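Local atomic coordinates of A-type flavoprotein (Giardia intestinalis, PDB entry 2Q9U), a protein that scavenges oxygen as a flavodiiron protein, probably passing electrons from bound FMN to a diiron centre held in a beta-lactamase-like domain. Residues A[173-178]-A[190-195]; A[182-187]-A[230-235]. All blocks are in the same frame, centred on the assembly; numbering follows the deposited sequence.

Overall arrangement
Both contacts belong to the beta-lactamase-like domain and draw on the same long connection between strand 166-170 and helix 189-204. In contact 1 the early part of that loop packs on the helix it leads to; in contact 2 its later part pairs with residues 230-235, which run from an iron ligand to the edge strand 234-235. The two are buried and their centres lie about 8 Å apart. Gln175 joins them, its OE1 accepting a probable hydrogen bond from Val232 N. Contact 1 is apolar and aromatic, with one water between backbones, whereas contact 2 adds direct backbone hydrogen bonds and, where Asp185 and Arg235 are partly exposed, a salt bridge between them.

Contact 1 (A[173-178]-A[190-195]); sequences FGQHYA and SHVMHL
Helix 189-204 of the beta-lactamase-like fold is met by the loop that follows strand 166-170, without a direct hydrogen bond between the two segments. Leu195 is at the centre. With CG anti to the carbonyl carbon, its CD1 comes within 3.6 Å of Tyr177 CD1, and its CB rests against Gln175 CB. A branched aliphatic chain suits this place, because one methyl, CD1, can lie against both the Tyr177 ring and the carbonyl oxygen of His176. Tyr177 is swung toward the helix with CG anti to the backbone N (chi1 -177°). The edge of the His191 ring faces it in an offset edge-to-face pair, centroids 5.3 Å apart and planes at 84°. Glu37 takes a hydrogen bond from His191 NE2, helping fix that imidazole.

Val192 offers CG1 to the amide of Gln175, 3.9 Å from CD. With chi1 nearly eclipsed (-16°) and a bend at chi2, the amide turns back on its own loop: NE2 gives a hydrogen bond in the carbonyl plane to Phe173 O, and OE1 accepts one from Val232 N, satisfying both ends of the buried amide. His176, centre of an inverse gamma turn, lies near the diiron site, edge-to-face with His230, its ND1 hydrogen-bonded to Ser39 OG. Between the two backbones a water accepts from His176 N at 2.9 Å and donates to Leu195 O at 2.8 Å.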
loop_
_atom_site.group_PDB
_atom_site.type_symbol
_atom_site.label_atom_id
_atom_site.label_comp_id
_atom_site.label_asym_id
_atom_site.label_seq_id
_atom_site.Cartn_x
_atom_site.Cartn_y
_atom_site.Cartn_z
ATOM N N PHE A 173 -12.394 -18.269 -20.200
ATOM C CA PHE A 173 -13.642 -17.920 -19.503
ATOM C C PHE A 173 -13.442 -17.655 -18.015
ATOM O O PHE A 173 -14.409 -17.548 -17.264
ATOM C CB PHE A 173 -14.761 -18.960 -19.716
ATOM C CG PHE A 173 -15.203 -19.062 -21.146
ATOM C CD1 PHE A 173 -14.532 -19.920 -22.033
ATOM C CD2 PHE A 173 -16.254 -18.283 -21.610
ATOM C CE1 PHE A 173 -14.928 -19.993 -23.387
ATOM C CE2 PHE A 173 -16.666 -18.346 -22.955
ATOM C CZ PHE A 173 -15.991 -19.207 -23.837
ATOM N N GLY A 174 -12.175 -17.506 -17.612
ATOM C CA GLY A 174 -11.843 -17.299 -16.210
ATOM C C GLY A 174 -12.039 -15.880 -15.721
ATOM O O GLY A 174 -12.105 -14.917 -16.521
ATOM N N GLN A 175 -12.102 -15.738 -14.388
ATOM C CA GLN A 175 -12.006 -14.419 -13.765
ATOM C C GLN A 175 -11.297 -14.634 -12.428
ATOM O O GLN A 175 -11.483 -15.662 -11.749
ATOM C CB GLN A 175 -13.378 -13.748 -13.507
ATOM C CG GLN A 175 -14.600 -14.344 -14.256
ATOM C CD GLN A 175 -15.058 -15.678 -13.661
ATOM O OE1 GLN A 175 -15.283 -15.796 -12.449
ATOM N NE2 GLN A 175 -15.219 -16.678 -14.512
ATOM N N HIS A 176 -10.473 -13.655 -12.063
ATOM C CA HIS A 176 -9.817 -13.682 -10.757
ATOM C C HIS A 176 -10.839 -13.195 -9.742
ATOM O O HIS A 176 -11.013 -11.977 -9.478
ATOM C CB HIS A 176 -8.525 -12.856 -10.768
ATOM C CG HIS A 176 -7.441 -13.463 -11.595
ATOM N ND1 HIS A 176 -7.004 -14.764 -11.427
ATOM C CD2 HIS A 176 -6.668 -12.926 -12.573
ATOM C CE1 HIS A 176 -6.028 -15.009 -12.286
ATOM N NE2 HIS A 176 -5.800 -13.907 -12.987
ATOM N N TYR A 177 -11.592 -14.166 -9.234
ATOM C CA TYR A 177 -12.713 -13.877 -8.351
ATOM C C TYR A 177 -12.824 -14.950 -7.264
ATOM O O TYR A 177 -13.134 -16.101 -7.578
ATOM C CB TYR A 177 -14.011 -13.793 -9.175
ATOM C CG TYR A 177 -15.268 -13.420 -8.412
ATOM C CD1 TYR A 177 -15.234 -12.517 -7.349
ATOM C CD2 TYR A 177 -16.511 -13.978 -8.764
ATOM C CE1 TYR A 177 -16.414 -12.167 -6.657
ATOM C CE2 TYR A 177 -17.668 -13.624 -8.093
ATOM C CZ TYR A 177 -17.624 -12.739 -7.048
ATOM O OH TYR A 177 -18.796 -12.423 -6.392
ATOM N N ALA A 178 -12.514 -14.593 -6.008
ATOM C CA ALA A 178 -12.662 -15.521 -4.892
ATOM C C ALA A 178 -14.088 -15.426 -4.339
ATOM O O ALA A 178 -14.499 -14.354 -3.893
ATOM C CB ALA A 178 -11.624 -15.227 -3.735
ATOM N N SER A 190 -23.457 -9.245 -13.678
ATOM C CA SER A 190 -22.737 -8.071 -14.171
ATOM C C SER A 190 -21.365 -7.907 -13.512
ATOM O O SER A 190 -20.416 -7.501 -14.172
ATOM C CB SER A 190 -23.571 -6.764 -14.091
ATOM O OG SER A 190 -23.897 -6.429 -12.761
ATOM N N HIS A 191 -21.266 -8.229 -12.226
ATOM C CA HIS A 191 -19.995 -8.195 -11.523
ATOM C C HIS A 191 -19.011 -9.255 -12.081
ATOM O O HIS A 191 -17.840 -8.964 -12.304
ATOM C CB HIS A 191 -20.183 -8.414 -10.012
ATOM C CG HIS A 191 -18.899 -8.287 -9.248
ATOM N ND1 HIS A 191 -18.091 -7.175 -9.355
ATOM C CD2 HIS A 191 -18.267 -9.130 -8.397
ATOM C CE1 HIS A 191 -17.016 -7.338 -8.604
ATOM N NE2 HIS A 191 -17.095 -8.516 -8.017
ATOM N N VAL A 192 -19.508 -10.469 -12.302
ATOM C CA VAL A 192 -18.693 -11.547 -12.877
ATOM C C VAL A 192 -18.210 -11.099 -14.264
ATOM O O VAL A 192 -17.040 -11.280 -14.617
ATOM C CB VAL A 192 -19.464 -12.866 -12.981
ATOM C CG1 VAL A 192 -18.524 -13.999 -13.563
ATOM C CG2 VAL A 192 -20.026 -13.288 -11.615
ATOM N N MET A 193 -19.100 -10.467 -15.039
ATOM C CA MET A 193 -18.729 -10.026 -16.375
ATOM C C MET A 193 -17.694 -8.937 -16.333
ATOM O O MET A 193 -16.793 -8.911 -17.176
ATOM C CB MET A 193 -19.954 -9.609 -17.202
ATOM C CG MET A 193 -20.797 -10.764 -17.677
ATOM S SD MET A 193 -19.877 -11.911 -18.781
ATOM C CE MET A 193 -19.207 -10.793 -20.030
ATOM N N HIS A 194 -17.812 -8.037 -15.353
ATOM C CA HIS A 194 -16.762 -7.030 -15.139
ATOM C C HIS A 194 -15.391 -7.695 -14.957
ATOM O O HIS A 194 -14.412 -7.307 -15.599
ATOM C CB HIS A 194 -17.118 -6.141 -13.942
ATOM C CG HIS A 194 -15.988 -5.298 -13.454
ATOM N ND1 HIS A 194 -15.774 -4.017 -13.894
ATOM C CD2 HIS A 194 -14.998 -5.566 -12.569
ATOM C CE1 HIS A 194 -14.707 -3.517 -13.291
ATOM N NE2 HIS A 194 -14.212 -4.440 -12.487
ATOM N N LEU A 195 -15.314 -8.702 -14.092
ATOM C CA LEU A 195 -14.024 -9.360 -13.829
ATOM C C LEU A 195 -13.595 -10.237 -15.008
ATOM O O LEU A 195 -12.386 -10.403 -15.274
ATOM C CB LEU A 195 -14.114 -10.170 -12.528
ATOM C CG LEU A 195 -14.280 -9.304 -11.260
ATOM C CD1 LEU A 195 -14.530 -10.230 -10.061
ATOM C CD2 LEU A 195 -13.047 -8.391 -11.014
HETATM O O HOH W 1 -10.452 -11.100 -13.395
#

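Contact 2 (A[182-187]-A[230-235]); sequences RWADEC and HGVSWR. With FEO (mu-oxo-diiron), chain G.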
loop_
_atom_site.group_PDB
_atom_site.type_symbol
_atom_site.label_atom_id
_atom_site.label_comp_id
_atom_site.label_asym_id
_atom_site.label_seq_id
_atom_site.Cartn_x
_atom_site.Cartn_y
_atom_site.Cartn_z
ATOM N N ARG A 182 -19.951 -21.342 -7.056
ATOM C CA ARG A 182 -19.281 -21.967 -8.188
ATOM C C ARG A 182 -19.796 -21.533 -9.540
ATOM O O ARG A 182 -19.131 -21.762 -10.548
ATOM C CB ARG A 182 -19.277 -23.505 -8.065
ATOM C CG ARG A 182 -18.657 -23.999 -6.737
ATOM C CD ARG A 182 -17.136 -23.616 -6.583
ATOM N NE ARG A 182 -16.800 -23.752 -5.153
ATOM C CZ ARG A 182 -16.214 -22.851 -4.397
ATOM N NH1 ARG A 182 -15.753 -21.694 -4.916
ATOM N NH2 ARG A 182 -16.050 -23.146 -3.102
ATOM N N TRP A 183 -20.979 -20.911 -9.575
ATOM C CA TRP A 183 -21.597 -20.547 -10.847
ATOM C C TRP A 183 -21.851 -19.045 -10.949
ATOM O O TRP A 183 -22.247 -18.416 -9.972
ATOM C CB TRP A 183 -22.940 -21.232 -11.005
ATOM C CG TRP A 183 -22.927 -22.723 -11.008
ATOM C CD1 TRP A 183 -23.306 -23.547 -9.988
ATOM C CD2 TRP A 183 -22.572 -23.568 -12.106
ATOM N NE1 TRP A 183 -23.206 -24.865 -10.386
ATOM C CE2 TRP A 183 -22.772 -24.907 -11.683
ATOM C CE3 TRP A 183 -22.096 -23.324 -13.408
ATOM C CZ2 TRP A 183 -22.496 -26.012 -12.511
ATOM C CZ3 TRP A 183 -21.841 -24.430 -14.248
ATOM C CH2 TRP A 183 -22.040 -25.753 -13.783
ATOM N N ALA A 184 -21.697 -18.521 -12.158
ATOM C CA ALA A 184 -21.853 -17.087 -12.430
ATOM C C ALA A 184 -23.259 -16.594 -12.043
ATOM O O ALA A 184 -23.421 -15.514 -11.452
ATOM C CB ALA A 184 -21.559 -16.798 -13.919
ATOM N N ASP A 185 -24.263 -17.422 -12.352
ATOM C CA ASP A 185 -25.672 -17.076 -12.140
ATOM C C ASP A 185 -26.053 -16.978 -10.654
ATOM O O ASP A 185 -27.040 -16.330 -10.297
ATOM C CB ASP A 185 -26.569 -18.084 -12.898
ATOM C CG ASP A 185 -26.286 -19.523 -12.509
ATOM O OD1 ASP A 185 -26.883 -20.006 -11.533
ATOM O OD2 ASP A 185 -25.431 -20.180 -13.145
ATOM N N GLU A 186 -25.264 -17.610 -9.782
ATOM C CA GLU A 186 -25.418 -17.448 -8.344
ATOM C C GLU A 186 -24.828 -16.159 -7.782
ATOM O O GLU A 186 -25.033 -15.856 -6.611
ATOM C CB GLU A 186 -24.834 -18.639 -7.595
ATOM C CG GLU A 186 -25.435 -19.983 -8.041
ATOM C CD GLU A 186 -24.661 -21.164 -7.511
ATOM O OE1 GLU A 186 -23.417 -21.101 -7.457
ATOM O OE2 GLU A 186 -25.308 -22.166 -7.142
ATOM N N CYS A 187 -24.088 -15.423 -8.616
ATOM C CA CYS A 187 -23.451 -14.170 -8.231
ATOM C C CYS A 187 -24.208 -13.024 -8.869
ATOM O O CYS A 187 -25.253 -13.262 -9.485
ATOM C CB CYS A 187 -21.999 -14.176 -8.721
ATOM S SG CYS A 187 -21.050 -15.537 -8.043
ATOM N N HIS A 230 -10.407 -20.522 -13.268
ATOM C CA HIS A 230 -10.398 -19.356 -12.359
ATOM C C HIS A 230 -11.811 -18.822 -12.129
ATOM O O HIS A 230 -12.555 -18.579 -13.098
ATOM C CB HIS A 230 -9.554 -18.212 -12.923
ATOM C CG HIS A 230 -8.086 -18.496 -12.971
ATOM N ND1 HIS A 230 -7.313 -18.650 -11.845
ATOM C CD2 HIS A 230 -7.246 -18.621 -14.026
ATOM C CE1 HIS A 230 -6.058 -18.884 -12.206
ATOM N NE2 HIS A 230 -5.998 -18.869 -13.524
ATOM N N GLY A 231 -12.183 -18.654 -10.858
ATOM C CA GLY A 231 -13.409 -17.953 -10.534
ATOM C C GLY A 231 -14.625 -18.839 -10.721
ATOM O O GLY A 231 -14.575 -20.030 -10.392
ATOM N N VAL A 232 -15.703 -18.268 -11.254
ATOM C CA VAL A 232 -16.954 -19.008 -11.393
ATOM C C VAL A 232 -17.088 -19.624 -12.783
ATOM O O VAL A 232 -16.418 -19.206 -13.756
ATOM C CB VAL A 232 -18.223 -18.159 -11.053
ATOM C CG1 VAL A 232 -18.173 -17.706 -9.609
ATOM C CG2 VAL A 232 -18.348 -16.962 -11.990
ATOM N N SER A 233 -17.941 -20.635 -12.849
ATOM C CA SER A 233 -18.200 -21.352 -14.093
ATOM C C SER A 233 -19.546 -20.926 -14.676
ATOM O O SER A 233 -20.313 -20.178 -14.044
ATOM C CB SER A 233 -18.145 -22.861 -13.820
ATOM O OG SER A 233 -16.813 -23.220 -13.557
ATOM N N TRP A 234 -19.826 -21.394 -15.892
ATOM C CA TRP A 234 -20.860 -20.823 -16.728
ATOM C C TRP A 234 -21.883 -21.867 -17.185
ATOM O O TRP A 234 -21.530 -23.012 -17.588
ATOM C CB TRP A 234 -20.228 -20.171 -17.981
ATOM C CG TRP A 234 -19.208 -19.127 -17.680
ATOM C CD1 TRP A 234 -17.840 -19.299 -17.549
ATOM C CD2 TRP A 234 -19.462 -17.735 -17.456
ATOM N NE1 TRP A 234 -17.245 -18.090 -17.239
ATOM C CE2 TRP A 234 -18.215 -17.118 -17.179
ATOM C CE3 TRP A 234 -20.626 -16.950 -17.448
ATOM C CZ2 TRP A 234 -18.093 -15.748 -16.926
ATOM C CZ3 TRP A 234 -20.505 -15.564 -17.168
ATOM C CH2 TRP A 234 -19.246 -14.994 -16.921
ATOM N N ARG A 235 -23.141 -21.461 -17.158
ATOM C CA ARG A 235 -24.244 -22.226 -17.694
ATOM C C ARG A 235 -25.405 -21.278 -18.130
ATOM O O ARG A 235 -25.364 -20.143 -17.900
ATOM C CB ARG A 235 -24.710 -23.276 -16.680
ATOM C CG ARG A 235 -25.439 -22.665 -15.501
ATOM C CD ARG A 235 -25.646 -23.569 -14.335
ATOM N NE ARG A 235 -26.026 -22.913 -13.106
ATOM C CZ ARG A 235 -26.361 -23.545 -12.003
ATOM N NH1 ARG A 235 -26.400 -24.834 -11.958
ATOM N NH2 ARG A 235 -26.674 -22.883 -10.956
HETATM FE FE1 FEO G . -4.368 -19.416 -14.758
HETATM FE FE2 FEO G . -2.275 -19.209 -17.500
HETATM O O FEO G . -2.796 -19.858 -15.623
HETATM O O HOH W 2 -15.743 -20.242 -7.445
HETATM O O HOH W 3 -16.450 -22.887 -10.887
HETATM O O HOH W 4 -23.893 -19.465 -15.088
#
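The guanidinium of Arg235 lies flat on the indole of Trp183, planes 2° apart, with CZ 3.6 Å from the centroid of the five-membered ring: a cation-pi stack. Arginine suits the place because its extended chain lays CD over the six-membered ring while its nitrogens stay available. Asp185 takes two of them side-on: NE reaches OD2 at 2.8 Å from above the carboxylate plane, and NH2 meets the syn lone pair of OD1 at 2.9 Å. Carboxylate and indole thus fix the rotation of the guanidinium.

Alongside the stack the backbones form a single bridge, Trp183 with Ser233. Ser233 N donates to Arg182 O at 2.8 Å, and Ala184 N donates to Ser233 O at 2.9 Å, nearly along the C=O axis. Ala184 is small enough to set CB over the face of Trp234.

Segment 230-235 runs from the diiron site of the beta-lactamase-like domain, where His230 NE2 binds FE1 at 2.1 Å with Asp89, His90 and Asp171, to the weakly bonded strand 234-235, which joins the sheet beside strand 225-228. Helix 189-204 covers Val232 and Trp234 through Val192, while Trp183 and Ser233 pack against strands 12-14 and 225-228.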